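ATP-dependent 6-phosphofructokinase isozyme 2 (Escherichia coli, PDB 3UMO) catalyses the ATP-dependent, magnesium-requiring phosphorylation of D-fructose 6-phosphate to fructose 1,6-bisphosphate, the first committing step of glycolysis. Local coordinates at residues A[2-7]-A[129-135]; A[55-61]-A[79-85]; A[118-122]-A[148-152]. The contacts are given in a common frame with arbitrary orientation. Residues are numbered along the deposited sequence.

Contacts 1 and 2 belong to the same parallel sheet and are joined side by side through strands 4-7 and 55-61, by probable hydrogen bonds Thr6 O to Ile58 N (2.7 Å) and Thr6 N to Thr56 O (2.8 Å). Contact 1 pairs two inner strands; contact 2 reaches an edge strand of the sheet within this chain, 80-84, where Val80, Ala81 and Thr82 are partly exposed. Both are mainly backbone hydrogen bonding with apolar packing. Contact 3, between helices on the sheet, has no hydrogen bond between its segments: buried Phe118 and Leu152 lie beneath the more exposed Glu122-Lys148 salt bridge. It meets contact 1 at Leu7 and Leu152, and contact 2 where Leu121 lies against Phe59, Pro60 and Val83.

Contact 1 (A[2-7]-A[129-135]); sequences VRIYTL and ESGAILV
Tyr5 lays its side chain across Ala132 and Leu134, with CB 3.8 Å from Leu134 CD1 and CE1 4.3 Å from Ala132 CB. Strands 4-7 and 133-135 are adjacent and parallel in the central sheet of the ribokinase-like fold. Their axes approach to 4.4 Å at a crossing angle of -25°. The register pairs Ile4 with Ile133, Tyr5 with Leu134 and Thr6 with Val135, CA atoms 4.8, 4.7 and 4.4 Å apart. Ile133 N donates to Arg3 O (3.0 Å), Tyr5 N to Ile133 O (2.8 Å), Val135 N to Tyr5 O (2.8 Å) and Leu7 N to Val135 O (2.7 Å). Ile4, Thr6, Ile133 and Val135 share one face, covered by helices 40-50 and 254-267; Thr6 OG1 is hydrogen-bonded there to Gly41 O, in a substrate-binding segment. Tyr5 (chi1 m) and Leu134 (chi1 t, chi2 p) occupy the other face.

Ahead of strand 133-135, a type II turn from Glu129 to Ala132 puts Gly131 at phi 95°, psi -20°, where a CB would jam against the preceding carbonyl. Val2 reaches this end of the pairing, its CG1 3.6 Å from Gly131 O and its CG2 4.0 Å from Ile133 CD1. Glu129 (chi1 p) bends back so that Tyr5 OH donates to Glu129 OE1 at 3.2 Å.

Contact 2 (A[55-61]-A[79-85]); sequences ATAIFPA and PVATVEA
The strands run parallel, their axes 4.6 Å apart at closest approach and their directions differing by 9°, with Ala57 opposite Val80, Ile58 opposite Ala81, Phe59 opposite Thr82, Pro60 opposite Val83 and Ala61 opposite Glu84. Six backbone hydrogen bonds join them, from Ala57 N to Pro79 O (2.9 Å) at one end to Ala85 N to Ala61 O (2.9 Å) at the other; the longest is Phe59 N to Ala81 O, 3.3 Å. Phe59, at chi1 p (60°), swings its ring over the neighbouring strand: Thr82 CG2 sits over the ring face in a CH-pi contact, 3.8 Å from the centroid, while Val80 CG1 meets the edge, 3.8 Å from Phe59 CE2. Leu69 and Leu73 of helix 63-75 also touch this ring, as befits a beta-alpha-beta unit in which that helix links strands 55-61 and 80-84. On the opposite face, the small Ala81 leaves a hollow beside Ile58 (chi1 m), with Ile58 CG1 4.2 Å from Ala81 CB; Pro60 CB meets Ala85 CB at 4.2 Å. At the start, Pro79 CG abuts Ala55 O at 3.4 Å.

Contact 3 (A[118-122]-A[148-152]); sequences FRQLE and KLTQL
Phe118, Leu152 and Lys148 carry most of this interface between two nearly parallel helices. The short axes of 118-122 and 148-152 come no closer than 11.1 Å, at a crossing angle of -17°, so large side chains must span the gap. Phe118 does so at chi1 t (-175°), chi2 -93°, its CB pointing toward the other helix and its ring tip CZ ending 3.3 Å from Lys148 O, which lies near the ring plane at the edge. The same CZ is 3.7 Å from Leu152 CD1. Leu152 (chi1 t) points back across, and its CD1 also packs 3.9 Å from Glu122 CG; here the backbones come nearest, with the CA atoms of Glu122 and Leu152 6.2 Å apart, against 8.4 Å between those of Phe118 and Lys148.

Lys148 curls past the outer rim of the ring (chi1, chi2 and chi3 all m), its NZ 3.5 Å from Phe118 CE1. From there NZ forms a long salt bridge to Glu122 OE1 at 3.5 Å and donates to Gln151 OE1, 3.1 Å away in its own helix. Charge thus closes the more exposed side of an apolar pair. Neighbouring helices packed on one face of a parallel sheet are the layered alpha/beta arrangement of the ribokinase-like fold; here helices 115-125 and 146-158 flank strand 133-137 in sequence, Leu121 rests on Ile58, Pro60 and Val83, and Leu152 touches Leu7 of strand 4-7.

Contact 1 (A[2-7]-A[129-135])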
loop_
_atom_site.group_PDB
_atom_site.type_symbol
_atom_site.label_atom_id
_atom_site.label_comp_id
_atom_site.label_asym_id
_atom_site.label_seq_id
_atom_site.Cartn_x
_atom_site.Cartn_y
_atom_site.Cartn_z
ATOM N N VAL A 2 -8.000 3.723 47.268
ATOM C CA VAL A 2 -9.053 2.722 47.143
ATOM C C VAL A 2 -8.654 1.675 46.114
ATOM O O VAL A 2 -7.717 1.876 45.350
ATOM C CB VAL A 2 -10.395 3.355 46.731
ATOM C CG1 VAL A 2 -10.925 4.247 47.848
ATOM C CG2 VAL A 2 -10.239 4.139 45.439
ATOM N N ARG A 3 -9.366 0.556 46.099
ATOM C CA ARG A 3 -9.061 -0.504 45.147
ATOM C C ARG A 3 -9.558 -0.164 43.744
ATOM O O ARG A 3 -10.520 0.586 43.574
ATOM C CB ARG A 3 -9.651 -1.831 45.623
ATOM C CG ARG A 3 -9.124 -2.273 46.988
ATOM C CD ARG A 3 -9.389 -3.745 47.203
ATOM N NE ARG A 3 -9.111 -4.495 45.982
ATOM C CZ ARG A 3 -9.265 -5.808 45.851
ATOM N NH1 ARG A 3 -9.703 -6.536 46.871
ATOM N NH2 ARG A 3 -8.989 -6.393 44.693
ATOM N N ILE A 4 -8.890 -0.724 42.741
ATOM C CA ILE A 4 -9.233 -0.470 41.346
ATOM C C ILE A 4 -9.561 -1.764 40.610
ATOM O O ILE A 4 -8.834 -2.758 40.717
ATOM C CB ILE A 4 -8.082 0.244 40.619
ATOM C CG1 ILE A 4 -7.734 1.545 41.343
ATOM C CG2 ILE A 4 -8.448 0.526 39.166
ATOM C CD1 ILE A 4 -6.408 2.159 40.899
ATOM N N TYR A 5 -10.660 -1.743 39.864
ATOM C CA TYR A 5 -11.066 -2.869 39.040
ATOM C C TYR A 5 -11.273 -2.397 37.615
ATOM O O TYR A 5 -11.588 -1.226 37.381
ATOM C CB TYR A 5 -12.373 -3.469 39.567
ATOM C CG TYR A 5 -12.270 -4.043 40.962
ATOM C CD1 TYR A 5 -12.394 -3.229 42.079
ATOM C CD2 TYR A 5 -12.058 -5.402 41.159
ATOM C CE1 TYR A 5 -12.296 -3.751 43.359
ATOM C CE2 TYR A 5 -11.963 -5.934 42.434
ATOM C CZ TYR A 5 -12.082 -5.103 43.527
ATOM O OH TYR A 5 -11.997 -5.630 44.795
ATOM N N THR A 6 -11.104 -3.298 36.653
ATOM C CA THR A 6 -11.467 -2.969 35.278
ATOM C C THR A 6 -12.421 -4.009 34.712
ATOM O O THR A 6 -12.466 -5.157 35.180
ATOM C CB THR A 6 -10.246 -2.826 34.336
ATOM O OG1 THR A 6 -9.724 -4.122 34.023
ATOM C CG2 THR A 6 -9.163 -1.943 34.955
ATOM N N LEU A 7 -13.189 -3.598 33.713
ATOM C CA LEU A 7 -14.156 -4.486 33.087
ATOM C C LEU A 7 -13.977 -4.467 31.579
ATOM O O LEU A 7 -14.029 -3.402 30.954
ATOM C CB LEU A 7 -15.585 -4.074 33.454
ATOM C CG LEU A 7 -16.673 -4.908 32.781
ATOM C CD1 LEU A 7 -16.577 -6.359 33.227
ATOM C CD2 LEU A 7 -18.055 -4.337 33.085
ATOM N N GLU A 129 -16.380 -3.295 46.458
ATOM C CA GLU A 129 -16.769 -2.516 47.628
ATOM C C GLU A 129 -17.139 -1.082 47.258
ATOM O O GLU A 129 -16.714 -0.570 46.222
ATOM C CB GLU A 129 -15.649 -2.516 48.674
ATOM C CG GLU A 129 -14.315 -1.992 48.170
ATOM C CD GLU A 129 -13.426 -3.087 47.607
ATOM O OE1 GLU A 129 -13.855 -3.817 46.687
ATOM O OE2 GLU A 129 -12.290 -3.222 48.102
ATOM N N SER A 130 -17.934 -0.439 48.107
ATOM C CA SER A 130 -18.279 0.966 47.905
ATOM C C SER A 130 -17.027 1.828 47.993
ATOM O O SER A 130 -16.165 1.601 48.848
ATOM C CB SER A 130 -19.310 1.422 48.945
ATOM O OG SER A 130 -19.335 2.835 49.061
ATOM N N GLY A 131 -16.916 2.805 47.096
ATOM C CA GLY A 131 -15.789 3.717 47.109
ATOM C C GLY A 131 -14.678 3.296 46.165
ATOM O O GLY A 131 -13.837 4.110 45.784
ATOM N N ALA A 132 -14.669 2.020 45.796
ATOM C CA ALA A 132 -13.689 1.523 44.836
ATOM C C ALA A 132 -13.987 2.026 43.430
ATOM O O ALA A 132 -15.096 2.474 43.136
ATOM C CB ALA A 132 -13.636 0.005 44.854
ATOM N N ILE A 133 -12.984 1.932 42.564
ATOM C CA ILE A 133 -13.091 2.419 41.200
ATOM C C ILE A 133 -13.214 1.267 40.211
ATOM O O ILE A 133 -12.485 0.277 40.299
ATOM C CB ILE A 133 -11.876 3.301 40.850
ATOM C CG1 ILE A 133 -11.890 4.560 41.724
ATOM C CG2 ILE A 133 -11.870 3.685 39.375
ATOM C CD1 ILE A 133 -10.621 5.375 41.633
ATOM N N LEU A 134 -14.156 1.400 39.281
ATOM C CA LEU A 134 -14.329 0.445 38.194
ATOM C C LEU A 134 -14.132 1.134 36.852
ATOM O O LEU A 134 -14.840 2.088 36.518
ATOM C CB LEU A 134 -15.722 -0.180 38.234
ATOM C CG LEU A 134 -15.995 -1.101 37.041
ATOM C CD1 LEU A 134 -15.068 -2.302 37.103
ATOM C CD2 LEU A 134 -17.464 -1.534 37.014
ATOM N N VAL A 135 -13.172 0.645 36.078
ATOM C CA VAL A 135 -12.945 1.176 34.738
ATOM C C VAL A 135 -13.564 0.260 33.696
ATOM O O VAL A 135 -13.105 -0.865 33.498
ATOM C CB VAL A 135 -11.440 1.329 34.430
ATOM C CG1 VAL A 135 -11.242 1.968 33.053
ATOM C CG2 VAL A 135 -10.752 2.153 35.506
#

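Contact 2 (A[55-61]-A[79-85])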
loop_
_atom_site.group_PDB
_atom_site.type_symbol
_atom_site.label_atom_id
_atom_site.label_comp_id
_atom_site.label_asym_id
_atom_site.label_seq_id
_atom_site.Cartn_x
_atom_site.Cartn_y
_atom_site.Cartn_z
ATOM N N ALA A 55 -4.587 -3.367 39.746
ATOM C CA ALA A 55 -5.984 -3.354 39.330
ATOM C C ALA A 55 -6.414 -4.755 38.935
ATOM O O ALA A 55 -5.672 -5.470 38.256
ATOM C CB ALA A 55 -6.198 -2.389 38.165
ATOM N N THR A 56 -7.612 -5.144 39.361
ATOM C CA THR A 56 -8.138 -6.465 39.038
ATOM C C THR A 56 -8.964 -6.409 37.761
ATOM O O THR A 56 -9.935 -5.654 37.676
ATOM C CB THR A 56 -8.996 -7.024 40.181
ATOM O OG1 THR A 56 -8.185 -7.154 41.354
ATOM C CG2 THR A 56 -9.549 -8.391 39.812
ATOM N N ALA A 57 -8.578 -7.212 36.773
ATOM C CA ALA A 57 -9.280 -7.245 35.491
ATOM C C ALA A 57 -10.427 -8.252 35.501
ATOM O O ALA A 57 -10.206 -9.453 35.658
ATOM C CB ALA A 57 -8.314 -7.563 34.362
ATOM N N ILE A 58 -11.648 -7.759 35.307
ATOM C CA ILE A 58 -12.822 -8.624 35.215
ATOM C C ILE A 58 -13.158 -8.791 33.738
ATOM O O ILE A 58 -13.239 -7.799 33.011
ATOM C CB ILE A 58 -14.039 -8.000 35.937
ATOM C CG1 ILE A 58 -13.688 -7.652 37.387
ATOM C CG2 ILE A 58 -15.244 -8.938 35.879
ATOM C CD1 ILE A 58 -14.757 -6.829 38.097
ATOM N N PHE A 59 -13.339 -10.034 33.294
ATOM C CA PHE A 59 -13.642 -10.308 31.887
ATOM C C PHE A 59 -14.122 -11.740 31.661
ATOM O O PHE A 59 -13.813 -12.636 32.451
ATOM C CB PHE A 59 -12.424 -10.012 30.986
ATOM C CG PHE A 59 -11.199 -10.818 31.325
ATOM C CD1 PHE A 59 -10.956 -12.034 30.697
ATOM C CD2 PHE A 59 -10.278 -10.351 32.258
ATOM C CE1 PHE A 59 -9.822 -12.785 31.005
ATOM C CE2 PHE A 59 -9.139 -11.092 32.572
ATOM C CZ PHE A 59 -8.912 -12.312 31.943
ATOM N N PRO A 60 -14.889 -11.956 30.579
ATOM C CA PRO A 60 -15.260 -13.315 30.184
ATOM C C PRO A 60 -14.103 -13.977 29.450
ATOM O O PRO A 60 -13.420 -13.327 28.651
ATOM C CB PRO A 60 -16.427 -13.090 29.218
ATOM C CG PRO A 60 -16.139 -11.750 28.598
ATOM C CD PRO A 60 -15.487 -10.935 29.694
ATOM N N ALA A 61 -13.889 -15.257 29.722
ATOM C CA ALA A 61 -12.864 -16.018 29.027
ATOM C C ALA A 61 -13.446 -17.356 28.591
ATOM O O ALA A 61 -14.185 -17.997 29.342
ATOM C CB ALA A 61 -11.665 -16.230 29.929
ATOM N N PRO A 79 -3.924 -9.260 38.697
ATOM C CA PRO A 79 -5.017 -10.051 39.274
ATOM C C PRO A 79 -6.233 -10.033 38.363
ATOM O O PRO A 79 -6.514 -9.013 37.729
ATOM C CB PRO A 79 -5.320 -9.332 40.593
ATOM C CG PRO A 79 -4.794 -7.951 40.411
ATOM C CD PRO A 79 -3.603 -8.075 39.510
ATOM N N VAL A 80 -6.940 -11.157 38.281
ATOM C CA VAL A 80 -8.133 -11.224 37.447
ATOM C C VAL A 80 -9.325 -11.812 38.183
ATOM O O VAL A 80 -9.192 -12.411 39.249
ATOM C CB VAL A 80 -7.914 -12.056 36.169
ATOM C CG1 VAL A 80 -6.674 -11.581 35.415
ATOM C CG2 VAL A 80 -7.818 -13.539 36.508
ATOM N N ALA A 81 -10.497 -11.627 37.593
ATOM C CA ALA A 81 -11.711 -12.263 38.067
ATOM C C ALA A 81 -12.490 -12.565 36.807
ATOM O O ALA A 81 -12.931 -11.659 36.105
ATOM C CB ALA A 81 -12.496 -11.330 38.975
ATOM N N THR A 82 -12.629 -13.842 36.490
ATOM C CA THR A 82 -13.177 -14.207 35.194
ATOM C C THR A 82 -14.526 -14.912 35.288
ATOM O O THR A 82 -14.904 -15.440 36.338
ATOM C CB THR A 82 -12.189 -15.082 34.391
ATOM O OG1 THR A 82 -11.918 -16.288 35.113
ATOM C CG2 THR A 82 -10.873 -14.338 34.148
ATOM N N VAL A 83 -15.249 -14.887 34.176
ATOM C CA VAL A 83 -16.460 -15.666 34.007
ATOM C C VAL A 83 -16.211 -16.563 32.810
ATOM O O VAL A 83 -15.741 -16.098 31.772
ATOM C CB VAL A 83 -17.670 -14.758 33.724
ATOM C CG1 VAL A 83 -18.852 -15.581 33.225
ATOM C CG2 VAL A 83 -18.031 -13.964 34.969
ATOM N N GLU A 84 -16.495 -17.852 32.948
ATOM C CA GLU A 84 -16.284 -18.763 31.833
ATOM C C GLU A 84 -17.409 -18.585 30.822
ATOM O O GLU A 84 -18.586 -18.643 31.178
ATOM C CB GLU A 84 -16.213 -20.210 32.321
ATOM C CG GLU A 84 -15.556 -21.153 31.333
ATOM C CD GLU A 84 -15.001 -22.392 32.003
ATOM O OE1 GLU A 84 -15.418 -22.693 33.144
ATOM O OE2 GLU A 84 -14.140 -23.060 31.389
ATOM N N ALA A 85 -17.048 -18.340 29.566
ATOM C CA ALA A 85 -18.046 -18.121 28.525
ATOM C C ALA A 85 -18.049 -19.264 27.518
ATOM O O ALA A 85 -17.026 -19.918 27.308
ATOM C CB ALA A 85 -17.806 -16.790 27.825
#

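Contact 3 (A[118-122]-A[148-152])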
loop_
_atom_site.group_PDB
_atom_site.type_symbol
_atom_site.label_atom_id
_atom_site.label_comp_id
_atom_site.label_asym_id
_atom_site.label_seq_id
_atom_site.Cartn_x
_atom_site.Cartn_y
_atom_site.Cartn_z
ATOM N N PHE A 118 -23.499 -12.430 30.943
ATOM C CA PHE A 118 -23.457 -11.014 31.286
ATOM C C PHE A 118 -23.906 -10.779 32.730
ATOM O O PHE A 118 -23.316 -9.966 33.443
ATOM C CB PHE A 118 -24.298 -10.183 30.321
ATOM C CG PHE A 118 -24.190 -8.703 30.555
ATOM C CD1 PHE A 118 -25.098 -8.049 31.373
ATOM C CD2 PHE A 118 -23.170 -7.967 29.970
ATOM C CE1 PHE A 118 -24.999 -6.686 31.599
ATOM C CE2 PHE A 118 -23.068 -6.600 30.190
ATOM C CZ PHE A 118 -23.986 -5.960 31.004
ATOM N N ARG A 119 -24.950 -11.489 33.156
ATOM C CA ARG A 119 -25.409 -11.405 34.539
ATOM C C ARG A 119 -24.333 -11.901 35.508
ATOM O O ARG A 119 -24.216 -11.399 36.626
ATOM C CB ARG A 119 -26.717 -12.178 34.738
ATOM C CG ARG A 119 -27.956 -11.424 34.266
ATOM C CD ARG A 119 -29.233 -12.203 34.575
ATOM N NE ARG A 119 -29.344 -13.390 33.733
ATOM C CZ ARG A 119 -30.093 -13.460 32.637
ATOM N NH1 ARG A 119 -30.827 -12.417 32.263
ATOM N NH2 ARG A 119 -30.128 -14.584 31.931
ATOM N N GLN A 120 -23.551 -12.889 35.079
ATOM C CA GLN A 120 -22.433 -13.370 35.890
ATOM C C GLN A 120 -21.366 -12.299 36.048
ATOM O O GLN A 120 -20.759 -12.159 37.115
ATOM C CB GLN A 120 -21.808 -14.617 35.270
ATOM C CG GLN A 120 -22.642 -15.874 35.443
ATOM C CD GLN A 120 -21.965 -17.085 34.853
ATOM O OE1 GLN A 120 -20.858 -17.446 35.256
ATOM N NE2 GLN A 120 -22.617 -17.714 33.880
ATOM N N LEU A 121 -21.138 -11.549 34.976
ATOM C CA LEU A 121 -20.172 -10.458 35.002
ATOM C C LEU A 121 -20.689 -9.343 35.901
ATOM O O LEU A 121 -19.939 -8.760 36.685
ATOM C CB LEU A 121 -19.912 -9.942 33.587
ATOM C CG LEU A 121 -19.024 -10.847 32.729
ATOM C CD1 LEU A 121 -19.194 -10.544 31.250
ATOM C CD2 LEU A 121 -17.564 -10.688 33.129
ATOM N N GLU A 122 -21.983 -9.066 35.787
ATOM C CA GLU A 122 -22.649 -8.082 36.631
ATOM C C GLU A 122 -22.511 -8.460 38.109
ATOM O O GLU A 122 -22.270 -7.601 38.959
ATOM C CB GLU A 122 -24.127 -7.998 36.237
ATOM C CG GLU A 122 -24.799 -6.665 36.496
ATOM C CD GLU A 122 -26.062 -6.496 35.666
ATOM O OE1 GLU A 122 -26.359 -7.392 34.842
ATOM O OE2 GLU A 122 -26.754 -5.470 35.834
ATOM N N LYS A 148 -28.481 -3.188 28.708
ATOM C CA LYS A 148 -27.840 -3.996 29.748
ATOM C C LYS A 148 -26.551 -3.344 30.252
ATOM O O LYS A 148 -26.182 -3.489 31.421
ATOM C CB LYS A 148 -27.551 -5.416 29.241
ATOM C CG LYS A 148 -28.783 -6.205 28.832
ATOM C CD LYS A 148 -29.742 -6.421 29.996
ATOM C CE LYS A 148 -29.178 -7.370 31.046
ATOM N NZ LYS A 148 -28.472 -6.671 32.158
ATOM N N LEU A 149 -25.863 -2.639 29.364
ATOM C CA LEU A 149 -24.674 -1.898 29.758
ATOM C C LEU A 149 -25.075 -0.732 30.651
ATOM O O LEU A 149 -24.415 -0.445 31.648
ATOM C CB LEU A 149 -23.922 -1.387 28.530
ATOM C CG LEU A 149 -22.673 -0.555 28.813
ATOM C CD1 LEU A 149 -21.643 -1.370 29.588
ATOM C CD2 LEU A 149 -22.079 -0.035 27.509
ATOM N N THR A 150 -26.167 -0.067 30.286
ATOM C CA THR A 150 -26.717 1.008 31.101
ATOM C C THR A 150 -27.103 0.477 32.481
ATOM O O THR A 150 -26.785 1.085 33.503
ATOM C CB THR A 150 -27.940 1.651 30.417
ATOM O OG1 THR A 150 -27.528 2.300 29.207
ATOM C CG2 THR A 150 -28.595 2.672 31.329
ATOM N N GLN A 151 -27.775 -0.671 32.501
ATOM C CA GLN A 151 -28.205 -1.294 33.749
ATOM C C GLN A 151 -27.033 -1.652 34.649
ATOM O O GLN A 151 -27.119 -1.513 35.869
ATOM C CB GLN A 151 -29.044 -2.543 33.469
ATOM C CG GLN A 151 -30.443 -2.239 32.951
ATOM C CD GLN A 151 -31.118 -3.453 32.340
ATOM O OE1 GLN A 151 -30.737 -4.595 32.610
ATOM N NE2 GLN A 151 -32.122 -3.211 31.502
ATOM N N LEU A 152 -25.939 -2.113 34.052
ATOM C CA LEU A 152 -24.784 -2.533 34.842
ATOM C C LEU A 152 -24.174 -1.328 35.545
ATOM O O LEU A 152 -23.880 -1.370 36.741
ATOM C CB LEU A 152 -23.740 -3.232 33.966
ATOM C CG LEU A 152 -22.499 -3.776 34.681
ATOM C CD1 LEU A 152 -22.081 -5.111 34.088
ATOM C CD2 LEU A 152 -21.346 -2.787 34.601
#